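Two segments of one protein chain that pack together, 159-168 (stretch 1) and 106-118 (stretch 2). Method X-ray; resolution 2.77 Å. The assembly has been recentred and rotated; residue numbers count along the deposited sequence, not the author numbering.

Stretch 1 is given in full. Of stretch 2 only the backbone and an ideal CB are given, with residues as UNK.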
ATOM      1  N   GLN A 159     -13.839   8.608   9.528  1.00 48.74           N
ATOM      2  CA  GLN A 159     -13.583   9.793  10.355  1.00 49.29           C
ATOM      3  C   GLN A 159     -12.134   9.817  10.779  1.00 50.68           C
ATOM      4  O   GLN A 159     -11.483   8.755  10.849  1.00 51.94           O
ATOM      5  CB  GLN A 159     -14.503   9.844  11.595  1.00 51.59           C
ATOM      6  CG  GLN A 159     -14.297   8.703  12.594  1.00 51.36           C
ATOM      7  CD  GLN A 159     -15.386   8.684  13.615  1.00 67.00           C
ATOM      8  OE1 GLN A 159     -15.377   9.421  14.594  1.00 62.77           O
ATOM      9  NE2 GLN A 159     -16.361   7.842  13.392  1.00 67.08           N
ATOM     10  N   GLU A 160     -11.622  11.021  11.034  1.00 42.35           N
ATOM     11  CA  GLU A 160     -10.251  11.201  11.450  1.00 39.86           C
ATOM     12  C   GLU A 160     -10.047  10.662  12.865  1.00 43.87           C
ATOM     13  O   GLU A 160     -10.892  10.838  13.755  1.00 44.05           O
ATOM     14  CB  GLU A 160      -9.847  12.696  11.388  1.00 42.52           C
ATOM     15  CG  GLU A 160      -8.385  12.933  11.693  1.00 46.47           C
ATOM     16  CD  GLU A 160      -7.993  14.379  11.875  1.00 76.37           C
ATOM     17  OE1 GLU A 160      -7.693  15.050  10.859  1.00 82.33           O
ATOM     18  OE2 GLU A 160      -7.934  14.825  13.046  1.00 66.37           O
ATOM     19  N   ASN A 161      -8.909  10.024  13.077  1.00 39.11           N
ATOM     20  CA  ASN A 161      -8.496   9.581  14.393  1.00 38.32           C
ATOM     21  C   ASN A 161      -7.076  10.073  14.615  1.00 42.38           C
ATOM     22  O   ASN A 161      -6.357  10.299  13.639  1.00 42.85           O
ATOM     23  CB  ASN A 161      -8.636   8.060  14.579  1.00 33.42           C
ATOM     24  CG  ASN A 161     -10.059   7.649  14.869  1.00 58.11           C
ATOM     25  OD1 ASN A 161     -10.578   7.825  15.994  1.00 46.04           O
ATOM     26  ND2 ASN A 161     -10.709   7.049  13.881  1.00 52.43           N
ATOM     27  N   THR A 162      -6.703  10.300  15.884  1.00 38.05           N
ATOM     28  CA  THR A 162      -5.362  10.737  16.263  1.00 37.97           C
ATOM     29  C   THR A 162      -4.707   9.689  17.181  1.00 42.89           C
ATOM     30  O   THR A 162      -5.353   9.170  18.086  1.00 43.58           O
ATOM     31  CB  THR A 162      -5.430  12.116  16.948  1.00 39.00           C
ATOM     32  OG1 THR A 162      -6.074  13.045  16.081  1.00 38.17           O
ATOM     33  CG2 THR A 162      -4.056  12.654  17.373  1.00 28.00           C
ATOM     34  N   ALA A 163      -3.444   9.382  16.924  1.00 39.80           N
ATOM     35  CA  ALA A 163      -2.634   8.477  17.723  1.00 40.34           C
ATOM     36  C   ALA A 163      -1.194   9.007  17.802  1.00 49.07           C
ATOM     37  O   ALA A 163      -0.704   9.611  16.840  1.00 51.62           O
ATOM     38  CB  ALA A 163      -2.674   7.075  17.150  1.00 39.48           C
ATOM     39  N   GLU A 164      -0.541   8.834  18.962  1.00 44.38           N
ATOM     40  CA  GLU A 164       0.814   9.311  19.146  1.00 44.13           C
ATOM     41  C   GLU A 164       1.748   8.163  19.449  1.00 51.02           C
ATOM     42  O   GLU A 164       1.531   7.448  20.436  1.00 51.62           O
ATOM     43  CB  GLU A 164       0.879  10.344  20.262  1.00 46.52           C
ATOM     44  CG  GLU A 164       0.122  11.614  19.972  1.00 55.29           C
ATOM     45  CD  GLU A 164       0.185  12.635  21.083  1.00 76.86           C
ATOM     46  OE1 GLU A 164      -0.021  12.256  22.260  1.00 80.71           O
ATOM     47  OE2 GLU A 164       0.370  13.832  20.763  1.00 69.02           O
ATOM     48  N   ILE A 165       2.799   8.002  18.600  1.00 47.46           N
ATOM     49  CA  ILE A 165       3.849   6.989  18.708  1.00 45.86           C
ATOM     50  C   ILE A 165       5.123   7.693  19.165  1.00 52.63           C
ATOM     51  O   ILE A 165       5.470   8.754  18.646  1.00 54.20           O
ATOM     52  CB  ILE A 165       4.035   6.204  17.375  1.00 46.41           C
ATOM     53  CG1 ILE A 165       5.061   5.048  17.528  1.00 45.23           C
ATOM     54  CG2 ILE A 165       4.360   7.138  16.195  1.00 45.08           C
ATOM     55  CD1 ILE A 165       5.107   4.074  16.429  1.00 42.69           C
ATOM     56  N   GLU A 166       5.806   7.108  20.152  1.00 49.11           N
ATOM     57  CA  GLU A 166       7.041   7.646  20.694  1.00 49.27           C
ATOM     58  C   GLU A 166       8.236   7.383  19.728  1.00 53.07           C
ATOM     59  O   GLU A 166       8.403   6.277  19.213  1.00 49.89           O
ATOM     60  CB  GLU A 166       7.305   7.033  22.065  1.00 51.43           C
ATOM     61  CG  GLU A 166       8.464   7.689  22.791  1.00 71.93           C
ATOM     62  CD  GLU A 166       8.597   7.314  24.252  1.00109.87           C
ATOM     63  OE1 GLU A 166       7.660   7.602  25.034  1.00126.24           O
ATOM     64  OE2 GLU A 166       9.701   6.876  24.638  1.00103.67           O
ATOM     65  N   ILE A 167       9.069   8.423  19.509  1.00 51.47           N
ATOM     66  CA  ILE A 167      10.246   8.358  18.655  1.00 50.99           C
ATOM     67  C   ILE A 167      11.287   7.467  19.359  1.00 60.39           C
ATOM     68  O   ILE A 167      11.652   7.759  20.508  1.00 64.06           O
ATOM     69  CB  ILE A 167      10.790   9.778  18.328  1.00 53.81           C
ATOM     70  CG1 ILE A 167       9.714  10.674  17.726  1.00 53.38           C
ATOM     71  CG2 ILE A 167      12.002   9.690  17.414  1.00 53.55           C
ATOM     72  CD1 ILE A 167      10.075  12.149  17.572  1.00 56.72           C
ATOM     73  N   PRO A 168      11.736   6.363  18.722  1.00 57.37           N
ATOM     74  CA  PRO A 168      12.697   5.471  19.391  1.00 59.90           C
ATOM     75  C   PRO A 168      14.102   6.108  19.509  1.00 71.14           C
ATOM     76  O   PRO A 168      14.421   7.064  18.797  1.00 71.80           O
ATOM     77  CB  PRO A 168      12.715   4.227  18.487  1.00 60.21           C
ATOM     78  CG  PRO A 168      12.334   4.726  17.149  1.00 62.59           C
ATOM     79  CD  PRO A 168      11.363   5.850  17.388  1.00 57.71           C
ATOM     80  N   UNK A 106       3.125  14.713  12.494  1.00 47.34           N
ATOM     81  CA  UNK A 106       3.799  15.860  13.069  1.00 48.75           C
ATOM     82  C   UNK A 106       4.591  15.473  14.290  1.00 52.72           C
ATOM     83  O   UNK A 106       4.142  14.665  15.086  1.00 52.58           O
ATOM     84  CB  UNK A 106       2.790  16.954  13.423  1.00 48.75           C
ATOM     85  N   UNK A 107       5.771  16.043  14.447  1.00 51.67           N
ATOM     86  CA  UNK A 107       6.584  15.826  15.646  1.00 52.03           C
ATOM     87  C   UNK A 107       6.034  16.744  16.734  1.00 61.02           C
ATOM     88  O   UNK A 107       5.813  17.931  16.479  1.00 63.39           O
ATOM     89  CB  UNK A 107       8.067  16.096  15.383  1.00 52.03           C
ATOM     90  N   UNK A 108       5.733  16.169  17.905  1.00 58.17           N
ATOM     91  CA  UNK A 108       5.260  16.869  19.095  1.00 58.68           C
ATOM     92  C   UNK A 108       6.017  16.277  20.259  1.00 60.76           C
ATOM     93  O   UNK A 108       5.680  15.180  20.717  1.00 59.61           O
ATOM     94  CB  UNK A 108       3.746  16.745  19.281  1.00 58.68           C
ATOM     95  N   UNK A 109       7.121  16.941  20.608  1.00 56.76           N
ATOM     96  CA  UNK A 109       8.019  16.515  21.668  1.00 57.66           C
ATOM     97  C   UNK A 109       8.840  15.317  21.254  1.00 63.55           C
ATOM     98  O   UNK A 109       9.554  15.370  20.247  1.00 61.72           O
ATOM     99  CB  UNK A 109       7.229  16.192  22.938  1.00 57.66           C
ATOM    100  N   UNK A 110       8.711  14.205  22.025  1.00 63.08           N
ATOM    101  CA  UNK A 110       9.378  12.923  21.744  1.00 62.89           C
ATOM    102  C   UNK A 110       8.402  11.982  21.033  1.00 65.64           C
ATOM    103  O   UNK A 110       8.606  10.758  21.025  1.00 66.44           O
ATOM    104  CB  UNK A 110       9.895  12.282  23.034  1.00 62.89           C
ATOM    105  N   UNK A 111       7.321  12.549  20.463  1.00 59.29           N
ATOM    106  CA  UNK A 111       6.274  11.752  19.834  1.00 55.60           C
ATOM    107  C   UNK A 111       5.964  12.246  18.417  1.00 54.86           C
ATOM    108  O   UNK A 111       6.318  13.362  18.023  1.00 53.59           O
ATOM    109  CB  UNK A 111       5.006  11.783  20.689  1.00 55.60           C
ATOM    110  N   UNK A 112       5.346  11.350  17.640  1.00 47.79           N
ATOM    111  CA  UNK A 112       4.861  11.617  16.289  1.00 44.99           C
ATOM    112  C   UNK A 112       3.346  11.519  16.364  1.00 52.07           C
ATOM    113  O   UNK A 112       2.813  10.450  16.673  1.00 51.13           O
ATOM    114  CB  UNK A 112       5.446  10.648  15.260  1.00 44.99           C
ATOM    115  N   UNK A 113       2.664  12.634  16.128  1.00 51.14           N
ATOM    116  CA  UNK A 113       1.215  12.664  16.136  1.00 51.84           C
ATOM    117  C   UNK A 113       0.720  12.262  14.750  1.00 55.83           C
ATOM    118  O   UNK A 113       0.984  12.960  13.764  1.00 57.08           O
ATOM    119  CB  UNK A 113       0.692  14.045  16.534  1.00 51.84           C
ATOM    120  N   UNK A 114       0.027  11.125  14.683  1.00 50.47           N
ATOM    121  CA  UNK A 114      -0.541  10.603  13.451  1.00 48.54           C
ATOM    122  C   UNK A 114      -2.032  10.877  13.390  1.00 50.92           C
ATOM    123  O   UNK A 114      -2.750  10.583  14.344  1.00 49.23           O
ATOM    124  CB  UNK A 114      -0.272   9.102  13.328  1.00 48.54           C
ATOM    125  N   UNK A 115      -2.490  11.464  12.265  1.00 47.60           N
ATOM    126  CA  UNK A 115      -3.903  11.715  11.972  1.00 47.26           C
ATOM    127  C   UNK A 115      -4.247  10.937  10.706  1.00 50.43           C
ATOM    128  O   UNK A 115      -3.483  10.969   9.738  1.00 50.84           O
ATOM    129  CB  UNK A 115      -4.191  13.208  11.805  1.00 47.26           C
ATOM    130  N   UNK A 116      -5.331  10.156  10.750  1.00 44.30           N
ATOM    131  CA  UNK A 116      -5.691   9.263   9.659  1.00 42.35           C
ATOM    132  C   UNK A 116      -7.179   8.891   9.671  1.00 46.38           C
ATOM    133  O   UNK A 116      -7.834   8.908  10.717  1.00 47.92           O
ATOM    134  CB  UNK A 116      -4.839   7.994   9.730  1.00 42.35           C
ATOM    135  N   UNK A 117      -7.677   8.489   8.502  1.00 40.67           N
ATOM    136  CA  UNK A 117      -9.039   8.033   8.299  1.00 40.46           C
ATOM    137  C   UNK A 117      -8.983   6.623   7.728  1.00 40.97           C
ATOM    138  O   UNK A 117      -8.075   6.295   6.942  1.00 38.05           O
ATOM    139  CB  UNK A 117      -9.813   8.977   7.377  1.00 40.46           C
ATOM    140  N   UNK A 118      -9.930   5.770   8.153  1.00 38.27           N
ATOM    141  CA  UNK A 118     -10.006   4.348   7.745  1.00 36.97           C
ATOM    142  C   UNK A 118     -11.391   4.049   7.258  1.00 45.72           C
ATOM    143  O   UNK A 118     -12.374   4.383   7.929  1.00 49.49           O
ATOM    144  CB  UNK A 118      -9.638   3.408   8.894  1.00 36.97           C
TER

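Stretch 2 forms a hairpin whose second strand, 111-118, runs antiparallel to strand 160-166.

Position 106 is out of reach of stretch 1, so almost any residue would suit. It is Ala 106.

At position 107 CA-to-CB points sideways; the ideal CB is 4.9 Å from Ile 167 CD1. An apolar chain would suit that methyl; a long basic one could pass it to reach the backbone O of 109. Lys 107 NZ donates to that O at 2.8 Å and contacts Ile 167 CD1 at 3.8 Å.

Position 108 points sideways. Small polar residues fit. Asn 108 ND2 hydrogen-bonds the side chain of position 113.

Position 109 has phi 73° and psi -121°, in a type II' turn. Glycine is favoured, and Gly 109 is found.

Position 110 is the third residue of the turn. Its backbone O accepts from Ile 167 N at 2.8 Å, a bond open to any residue. The side chain starts near Glu 166 CG, so a polar group is reasonable. Asn 110 brings ND2 to 3.5 Å from Glu 166 OE1.

Position 111 shares a face with Glu 164 and Glu 166. Two carboxylates call for a basic residue. Lys 111 forms a salt bridge from NZ to Glu 166 OE1 at 3.5 Å, a weak hydrogen bond.

Position 112 turns to the face of Ile 165, its ideal CB 3.8 Å from Ile 165 CG2. Ile, Val or Leu would suit. Ile 112 packs CG1 on Ile 167 CG1 at 3.8 Å, while its backbone N bonds Ile 165 O at 2.8 Å.

Position 113 meets a carboxylate, Glu 164 OE2, and the methyl of Thr 162. Thr, Ser or a basic residue could answer. Thr 113 does both: OG1 donates to Glu 164 OE2 at 3.2 Å, and CG2 lies 3.6 Å from Thr 162 CG2. Asn 108 ND2 donates to Thr 113 OG1 at 2.7 Å.

Position 114 lies opposite Ala 163. Small or beta-branched apolar residues are plausible. Ala 114 contributes mainly backbone, N to Ala 163 O at 2.7 Å.

Position 115 has Glu 160 CD 4.0 Å from its ideal CB, inviting Arg or Lys. Arg 115 makes a long salt bridge, NH1 to Glu 160 OE2 at 4.0 Å. Thr 162 CG2 covers one guanidinium face.

Position 116 pairs with Asn 161, on the face that also carries Ala 163; a large side chain could reach that methyl. Phe 116 sets CE1 4.0 Å from Ala 163 CB, at the ring edge. Asn 161 O lies over one ring face and accepts from Phe 116 N at 3.1 Å.

Position 117 lies near the backbone of Gln 159; Thr, Ser or Val would suit. Thr 117 places CG2 3.5 Å from Gln 159 N.

Position 118 points sideways, unconstrained. It is Ile 118.

Stretch 2 (106-118) AKNGNKITARFTI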
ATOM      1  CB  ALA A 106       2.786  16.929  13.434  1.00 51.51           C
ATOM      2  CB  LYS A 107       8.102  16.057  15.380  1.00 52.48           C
ATOM      3  CG  LYS A 107       8.977  16.017  16.632  1.00 45.47           C
ATOM      4  CD  LYS A 107      10.400  16.502  16.338  1.00 61.72           C
ATOM      5  CE  LYS A 107      11.284  16.750  17.547  1.00 67.69           C
ATOM      6  NZ  LYS A 107      11.587  15.508  18.316  1.00 77.27           N
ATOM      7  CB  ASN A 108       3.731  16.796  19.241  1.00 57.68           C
ATOM      8  CG  ASN A 108       2.993  17.640  18.217  1.00 86.46           C
ATOM      9  OD1 ASN A 108       3.342  18.813  17.955  1.00 85.37           O
ATOM     10  ND2 ASN A 108       1.898  17.104  17.679  1.00 72.18           N
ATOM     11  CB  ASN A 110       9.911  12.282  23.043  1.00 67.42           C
ATOM     12  CG  ASN A 110       8.832  11.890  24.059  1.00107.18           C
ATOM     13  OD1 ASN A 110       7.792  12.558  24.222  1.00 96.61           O
ATOM     14  ND2 ASN A 110       9.078  10.810  24.806  1.00106.06           N
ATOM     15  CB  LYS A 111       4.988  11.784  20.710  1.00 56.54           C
ATOM     16  CG  LYS A 111       5.169  10.965  21.989  1.00 68.39           C
ATOM     17  CD  LYS A 111       4.000  10.944  22.947  1.00 73.00           C
ATOM     18  CE  LYS A 111       4.253   9.966  24.087  1.00 84.15           C
ATOM     19  NZ  LYS A 111       5.453  10.307  24.909  1.00 94.87           N
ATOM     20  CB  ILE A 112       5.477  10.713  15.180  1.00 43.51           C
ATOM     21  CG1 ILE A 112       7.018  10.792  15.113  1.00 42.97           C
ATOM     22  CG2 ILE A 112       4.829  10.991  13.819  1.00 41.82           C
ATOM     23  CD1 ILE A 112       7.638  12.148  14.674  1.00 48.84           C
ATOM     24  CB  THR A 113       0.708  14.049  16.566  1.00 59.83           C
ATOM     25  OG1 THR A 113       1.322  14.422  17.798  1.00 48.62           O
ATOM     26  CG2 THR A 113      -0.799  14.085  16.705  1.00 61.99           C
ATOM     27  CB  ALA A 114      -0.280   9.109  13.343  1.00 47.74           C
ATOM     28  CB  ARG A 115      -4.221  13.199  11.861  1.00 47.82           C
ATOM     29  CG  ARG A 115      -3.898  13.918  13.157  1.00 61.26           C
ATOM     30  CD  ARG A 115      -4.118  15.403  13.086  1.00 66.48           C
ATOM     31  NE  ARG A 115      -3.408  16.075  14.170  1.00 75.27           N
ATOM     32  CZ  ARG A 115      -3.906  16.305  15.379  1.00 98.72           C
ATOM     33  NH1 ARG A 115      -5.143  15.917  15.683  1.00 92.03           N
ATOM     34  NH2 ARG A 115      -3.175  16.930  16.294  1.00 89.39           N
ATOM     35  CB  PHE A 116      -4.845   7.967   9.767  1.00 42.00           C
ATOM     36  CG  PHE A 116      -4.924   7.314  11.122  1.00 43.02           C
ATOM     37  CD1 PHE A 116      -4.092   7.725  12.163  1.00 46.39           C
ATOM     38  CD2 PHE A 116      -5.865   6.319  11.380  1.00 44.70           C
ATOM     39  CE1 PHE A 116      -4.201   7.148  13.439  1.00 47.08           C
ATOM     40  CE2 PHE A 116      -5.951   5.724  12.647  1.00 47.05           C
ATOM     41  CZ  PHE A 116      -5.113   6.134  13.663  1.00 45.52           C
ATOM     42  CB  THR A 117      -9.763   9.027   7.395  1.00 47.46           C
ATOM     43  OG1 THR A 117      -9.603  10.344   7.944  1.00 47.27           O
ATOM     44  CG2 THR A 117     -11.246   8.679   7.196  1.00 36.91           C
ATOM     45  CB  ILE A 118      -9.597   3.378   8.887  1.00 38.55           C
ATOM     46  CG1 ILE A 118      -8.153   3.701   9.391  1.00 38.37           C
ATOM     47  CG2 ILE A 118      -9.734   1.913   8.452  1.00 38.57           C
ATOM     48  CD1 ILE A 118      -7.706   2.945  10.608  1.00 54.93           C
TER
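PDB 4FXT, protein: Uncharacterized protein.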